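Local structure of alpha-glucosidase (Pseudoalteromonas sp. K8, 5HQA) at residues V108-E113 against E128-A133. The protein is a glycoside hydrolase family 97 alpha-glucosidase that probably hydrolyses alpha-glucosides, is activated by chloride, and is seen here binding acarbose and a calcium ion. Sequence-based numbering, arbitrary orientation. Where two conformers were deposited one is given.
Sequences VGFRYE and ELTEFA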
ATOM      1  N   VAL A 108      -5.552  18.245   1.586  0.57 10.90           N
ATOM      2  CA  VAL A 108      -6.803  18.551   0.904  0.57 11.13           C
ATOM      3  C   VAL A 108      -7.141  17.448  -0.087  0.57 11.75           C
ATOM      4  O   VAL A 108      -6.262  16.831  -0.699  0.57 12.06           O
ATOM      5  CB  VAL A 108      -6.765  19.924   0.188  0.57 13.37           C
ATOM      6  CG1 VAL A 108      -6.244  21.000   1.118  0.57 14.26           C
ATOM      7  CG2 VAL A 108      -5.935  19.858  -1.073  0.57 11.45           C
ATOM      8  N   GLY A 109      -8.431  17.203  -0.239  1.00 10.27           N
ATOM      9  CA  GLY A 109      -8.940  16.299  -1.259  1.00 10.14           C
ATOM     10  C   GLY A 109      -9.952  17.039  -2.108  1.00 13.67           C
ATOM     11  O   GLY A 109     -10.699  17.883  -1.603  1.00 13.12           O
ATOM     12  N   PHE A 110      -9.966  16.740  -3.409  1.00 10.16           N
ATOM     13  CA  PHE A 110     -11.022  17.301  -4.249  1.00 10.40           C
ATOM     14  C   PHE A 110     -11.436  16.303  -5.322  1.00 12.51           C
ATOM     15  O   PHE A 110     -10.657  15.436  -5.729  1.00 12.35           O
ATOM     16  CB  PHE A 110     -10.622  18.661  -4.884  1.00 10.40           C
ATOM     17  CG  PHE A 110      -9.458  18.596  -5.846  1.00 10.93           C
ATOM     18  CD1 PHE A 110      -9.671  18.386  -7.198  1.00 10.01           C
ATOM     19  CD2 PHE A 110      -8.156  18.787  -5.393  1.00 12.57           C
ATOM     20  CE1 PHE A 110      -8.603  18.339  -8.093  1.00 12.06           C
ATOM     21  CE2 PHE A 110      -7.079  18.745  -6.278  1.00 13.56           C
ATOM     22  CZ  PHE A 110      -7.306  18.516  -7.632  1.00 12.93           C
ATOM     23  N   ARG A 111     -12.686  16.426  -5.765  1.00 12.41           N
ATOM     24  CA  ARG A 111     -13.174  15.585  -6.849  1.00 10.74           C
ATOM     25  C   ARG A 111     -14.176  16.373  -7.669  1.00 12.90           C
ATOM     26  O   ARG A 111     -14.783  17.336  -7.195  1.00 14.09           O
ATOM     27  CB  ARG A 111     -13.814  14.289  -6.337  1.00 10.92           C
ATOM     28  CG  ARG A 111     -15.186  14.500  -5.719  1.00 12.11           C
ATOM     29  CD  ARG A 111     -15.830  13.176  -5.366  1.00 12.61           C
ATOM     30  NE  ARG A 111     -17.181  13.370  -4.852  1.00 13.74           N
ATOM     31  CZ  ARG A 111     -17.889  12.418  -4.259  1.00 19.62           C
ATOM     32  NH1 ARG A 111     -17.376  11.202  -4.101  1.00 19.16           N
ATOM     33  NH2 ARG A 111     -19.110  12.682  -3.817  1.00 22.32           N
ATOM     34  N   TYR A 112     -14.321  15.967  -8.924  1.00 11.91           N
ATOM     35  CA  TYR A 112     -15.323  16.548  -9.802  1.00 11.51           C
ATOM     36  C   TYR A 112     -16.630  15.803  -9.629  1.00 13.51           C
ATOM     37  O   TYR A 112     -16.642  14.580  -9.455  1.00 14.15           O
ATOM     38  CB  TYR A 112     -14.907  16.442 -11.259  1.00 11.41           C
ATOM     39  CG  TYR A 112     -13.609  17.100 -11.658  1.00 11.07           C
ATOM     40  CD1 TYR A 112     -12.378  16.503 -11.382  1.00 11.43           C
ATOM     41  CD2 TYR A 112     -13.617  18.291 -12.382  1.00 11.47           C
ATOM     42  CE1 TYR A 112     -11.184  17.092 -11.801  1.00 11.31           C
ATOM     43  CE2 TYR A 112     -12.441  18.885 -12.795  1.00 12.67           C
ATOM     44  CZ  TYR A 112     -11.228  18.279 -12.511  1.00 13.40           C
ATOM     45  OH  TYR A 112     -10.070  18.884 -12.946  1.00 13.14           O
ATOM     46  N   GLU A 113     -17.731  16.538  -9.704  1.00 12.41           N
ATOM     47  CA  GLU A 113     -19.066  15.953  -9.718  1.00 12.93           C
ATOM     48  C   GLU A 113     -19.786  16.545 -10.918  1.00 15.34           C
ATOM     49  O   GLU A 113     -20.127  17.732 -10.923  1.00 15.79           O
ATOM     50  CB  GLU A 113     -19.801  16.217  -8.399  1.00 15.24           C
ATOM     51  CG  GLU A 113     -19.074  15.553  -7.226  1.00 16.12           C
ATOM     52  CD  GLU A 113     -19.658  15.883  -5.860  1.00 18.32           C
ATOM     53  OE1 GLU A 113     -20.709  16.562  -5.793  1.00 17.70           O
ATOM     54  OE2 GLU A 113     -19.047  15.460  -4.845  1.00 18.67           O
ATOM     55  N   GLU A 128      -8.029  14.249 -18.440  1.00 11.59           N
ATOM     56  CA  GLU A 128      -8.407  15.041 -17.281  1.00 13.04           C
ATOM     57  C   GLU A 128      -7.387  16.172 -17.164  1.00 14.66           C
ATOM     58  O   GLU A 128      -6.180  15.912 -17.113  1.00 14.51           O
ATOM     59  CB  GLU A 128      -8.442  14.188 -16.010  1.00 12.45           C
ATOM     60  CG  GLU A 128      -8.902  14.981 -14.798  1.00 13.95           C
ATOM     61  CD  GLU A 128      -8.972  14.158 -13.524  1.00 15.11           C
ATOM     62  OE1 GLU A 128      -9.332  12.957 -13.597  1.00 14.77           O
ATOM     63  OE2 GLU A 128      -8.675  14.723 -12.443  1.00 13.04           O
ATOM     64  N   LEU A 129      -7.864  17.419 -17.158  1.00 12.06           N
ATOM     65  CA  LEU A 129      -6.977  18.578 -17.229  1.00 12.03           C
ATOM     66  C   LEU A 129      -6.397  18.978 -15.876  1.00 13.64           C
ATOM     67  O   LEU A 129      -5.567  19.894 -15.829  1.00 14.05           O
ATOM     68  CB  LEU A 129      -7.721  19.768 -17.842  1.00 11.34           C
ATOM     69  CG  LEU A 129      -8.233  19.532 -19.268  1.00 14.05           C
ATOM     70  CD1 LEU A 129      -8.974  20.763 -19.778  1.00 15.57           C
ATOM     71  CD2 LEU A 129      -7.082  19.171 -20.208  1.00 15.71           C
ATOM     72  N   THR A 130      -6.820  18.321 -14.793  1.00 10.96           N
ATOM     73  CA  THR A 130      -6.335  18.587 -13.444  1.00  9.45           C
ATOM     74  C   THR A 130      -4.823  18.747 -13.404  1.00 10.38           C
ATOM     75  O   THR A 130      -4.082  17.888 -13.891  1.00  9.82           O
ATOM     76  CB  THR A 130      -6.731  17.427 -12.536  1.00 12.05           C
ATOM     77  OG1 THR A 130      -8.136  17.206 -12.655  1.00 12.29           O
ATOM     78  CG2 THR A 130      -6.341  17.720 -11.066  1.00 12.62           C
ATOM     79  N   GLU A 131      -4.368  19.831 -12.782  1.00  9.26           N
ATOM     80  CA  GLU A 131      -2.947  20.062 -12.579  1.00  9.58           C
ATOM     81  C   GLU A 131      -2.636  20.179 -11.092  1.00 10.22           C
ATOM     82  O   GLU A 131      -3.518  20.422 -10.259  1.00  9.63           O
ATOM     83  CB  GLU A 131      -2.466  21.336 -13.301  1.00 10.78           C
ATOM     84  CG  GLU A 131      -2.554  21.273 -14.828  1.00 10.96           C
ATOM     85  CD  GLU A 131      -2.372  22.642 -15.476  1.00 14.89           C
ATOM     86  OE1 GLU A 131      -2.459  23.676 -14.755  1.00 13.46           O
ATOM     87  OE2 GLU A 131      -2.153  22.694 -16.711  1.00 13.97           O
ATOM     88  N   PHE A 132      -1.351  19.995 -10.784  1.00 10.17           N
ATOM     89  CA  PHE A 132      -0.752  20.288  -9.482  1.00  9.45           C
ATOM     90  C   PHE A 132       0.488  21.115  -9.814  1.00 11.81           C
ATOM     91  O   PHE A 132       1.551  20.555 -10.096  1.00 11.23           O
ATOM     92  CB  PHE A 132      -0.401  19.000  -8.724  1.00  9.87           C
ATOM     93  CG  PHE A 132      -1.544  18.015  -8.640  1.00 10.62           C
ATOM     94  CD1 PHE A 132      -1.785  17.123  -9.671  1.00 10.39           C
ATOM     95  CD2 PHE A 132      -2.381  17.991  -7.531  1.00 12.12           C
ATOM     96  CE1 PHE A 132      -2.837  16.222  -9.596  1.00 11.19           C
ATOM     97  CE2 PHE A 132      -3.427  17.097  -7.449  1.00 11.98           C
ATOM     98  CZ  PHE A 132      -3.659  16.210  -8.486  1.00 11.64           C
ATOM     99  N   ALA A 133       0.351  22.439  -9.839  1.00  9.61           N
ATOM    100  CA  ALA A 133       1.459  23.317 -10.213  1.00 11.28           C
ATOM    101  C   ALA A 133       2.247  23.667  -8.954  1.00 13.90           C
ATOM    102  O   ALA A 133       1.800  24.477  -8.132  1.00 13.82           O
ATOM    103  CB  ALA A 133       0.952  24.572 -10.921  1.00 10.57           C
TER
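The outer edge of the Y112 ring overlaps the T130 side chain, which runs antiparallel to it; T130 OG1 lies near the ring plane, 3.2 Å from Y112 CE1. This edge-on approach follows from the short hydrogen bond that Y112 OH donates to T130 OG1, at 2.6 Å. T130 OG1 in turn donates to the anti lone pair of E128 OE2 over 2.5 Å, which gives a directed relay from phenol through threonine to carboxylate. E128 has CG anti to the backbone N (chi1 -177°), and its extended chain carries the carboxylate toward the Y112 ring; E128 OE2 lies 3.5 Å from Y112 CE1, with the two planes 79° apart. The other branch of T130 serves the apolar side: CG2 reaches tip to tip toward F110, at the ring edge and 3.7 Å from CZ. F132 extends this patch, its CE2 4.1 Å from F110 CZ. An alanine in place of T130 would probably leave Y112 OH without this acceptor, break the relay to E128 and open a gap at the F110 edge. With the nearest CA atoms, those of Y112 and T130, 9.9 Å apart, the contact within these two segments is made by side chains, between two antiparallel sheets of the N-terminal domain, as in a beta-sandwich core. R229, from the sheet of Y112, forms a salt bridge with E128 OE2, so the buried carboxylate is probably kept ionised and polarises the hydroxyl relay.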